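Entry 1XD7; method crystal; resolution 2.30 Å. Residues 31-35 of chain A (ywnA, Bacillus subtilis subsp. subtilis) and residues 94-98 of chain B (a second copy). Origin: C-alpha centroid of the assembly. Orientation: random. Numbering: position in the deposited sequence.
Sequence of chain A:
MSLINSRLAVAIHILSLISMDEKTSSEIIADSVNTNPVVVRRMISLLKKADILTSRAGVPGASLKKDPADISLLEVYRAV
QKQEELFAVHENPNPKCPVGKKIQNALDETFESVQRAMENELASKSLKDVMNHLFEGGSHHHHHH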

# COMPACT_ATOMS: atom_id res chain seq x y z
N ASP A 31 -3.22 -17.98 20.16
CA ASP A 31 -1.99 -18.42 20.83
C ASP A 31 -0.98 -18.79 19.78
O ASP A 31 0.10 -18.21 19.70
CB ASP A 31 -2.24 -19.66 21.68
CG ASP A 31 -3.30 -19.45 22.72
OD1 ASP A 31 -3.11 -18.57 23.59
OD2 ASP A 31 -4.33 -20.15 22.66
N SER A 32 -1.35 -19.78 18.97
CA SER A 32 -0.49 -20.26 17.90
C SER A 32 -0.02 -19.13 17.01
O SER A 32 1.14 -19.08 16.61
CB SER A 32 -1.23 -21.28 17.06
OG SER A 32 -1.84 -22.25 17.88
N VAL A 33 -0.92 -18.21 16.70
CA VAL A 33 -0.56 -17.09 15.85
C VAL A 33 0.12 -16.00 16.64
O VAL A 33 0.70 -15.08 16.08
CB VAL A 33 -1.79 -16.50 15.15
CG1 VAL A 33 -1.40 -15.30 14.35
CG2 VAL A 33 -2.42 -17.53 14.26
N ASN A 34 0.05 -16.12 17.96
CA ASN A 34 0.64 -15.13 18.86
C ASN A 34 0.07 -13.75 18.59
O ASN A 34 0.79 -12.79 18.33
CB ASN A 34 2.16 -15.09 18.71
CG ASN A 34 2.84 -14.35 19.85
OD1 ASN A 34 4.07 -14.24 19.90
ND2 ASN A 34 2.03 -13.83 20.79
N THR A 35 -1.26 -13.66 18.68
CA THR A 35 -1.98 -12.43 18.47
C THR A 35 -3.19 -12.44 19.40
O THR A 35 -3.58 -13.49 19.91
CB THR A 35 -2.47 -12.29 17.01
OG1 THR A 35 -1.34 -12.05 16.16
CG2 THR A 35 -3.45 -11.15 16.86
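Chain B 94-98: NPKCP

The contact between these two copies of ywnA is a small patch in which an irregular stretch of chain B lies against the C-terminal end of a helix in chain A, with Asn A34 as its centre. It illustrates a general principle: where a helix stops, the residue that breaks the helical pattern can present its side chain to a neighbouring chain.

Chain A is helical through Val A33. Asn A34 then takes a positive phi (phi/psi of 58/56°) in a Schellman motif, its N hydrogen-bonded back to Asp A31 O at 2.7 Å. With this turn its CA-to-CB bond points toward chain B, whereas those of Ser A32 and Val A33 point away, so these two offer mainly backbone to the partner.

Chain B passes along this end without regular structure until Cys B97, which occupies the N-cap position of a helix that starts at Pro B98. The peptide bond before Pro B95 is cis, which brings Asn B94 CA and Pro B95 CA to 3.1 Å from each other. The two stretches run in opposite senses: Asn A34 CA lies 5.2 Å from Pro B95 CA, and Ser A32 CA lies 6.4 Å from Cys B97 CA, so the later residue of one chain faces the earlier residue of the other.

Asn A34 is the most heavily covered residue. Its OD1 approaches Asn B94 N to 2.5 Å, a very short separation, and also lies 3.3 Å from Lys B96 CE; the CA-to-CB bond of Lys B96 points sideways, but the end of its side chain comes nearer to chain A. Asn A34 CB packs 4.0 Å from Pro B95 CA. The proline ring also meets the helix end, with Pro B95 CB 3.8 Å from Val A33 O. Further along, Cys B97 CB comes within 4.2 Å of Ser A32 O. Altogether 251 Å² is buried, counting both sides.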

# COMPACT_ATOMS: atom_id res chain seq x y z
N ASN B 94 4.74 -13.55 17.54
CA ASN B 94 4.95 -12.57 16.48
C ASN B 94 5.34 -13.15 15.12
O ASN B 94 5.75 -12.40 14.24
CB ASN B 94 6.01 -11.55 16.91
CG ASN B 94 5.49 -10.55 17.93
OD1 ASN B 94 6.25 -9.78 18.51
ND2 ASN B 94 4.17 -10.55 18.13
N PRO B 95 5.24 -14.49 14.92
CA PRO B 95 4.80 -15.60 15.78
C PRO B 95 5.97 -16.40 16.39
O PRO B 95 7.12 -16.24 16.00
CB PRO B 95 3.97 -16.44 14.82
CG PRO B 95 4.80 -16.37 13.58
CD PRO B 95 5.20 -14.90 13.51
N LYS B 96 5.66 -17.28 17.34
CA LYS B 96 6.69 -18.08 17.99
C LYS B 96 6.80 -19.48 17.42
O LYS B 96 7.90 -19.96 17.18
CB LYS B 96 6.40 -18.15 19.50
CG LYS B 96 6.58 -16.81 20.21
CD LYS B 96 6.02 -16.82 21.64
CE LYS B 96 4.51 -17.04 21.65
NZ LYS B 96 3.93 -16.95 23.03
N CYS B 97 5.66 -20.13 17.20
CA CYS B 97 5.66 -21.47 16.65
C CYS B 97 6.53 -21.52 15.39
O CYS B 97 6.65 -20.54 14.67
CB CYS B 97 4.24 -21.90 16.30
SG CYS B 97 4.13 -23.63 15.79
N PRO B 98 7.16 -22.68 15.12
CA PRO B 98 8.01 -22.80 13.93
C PRO B 98 7.16 -22.72 12.67
O PRO B 98 7.59 -22.22 11.64
CB PRO B 98 8.65 -24.18 14.09
CG PRO B 98 8.63 -24.40 15.56
CD PRO B 98 7.27 -23.89 15.94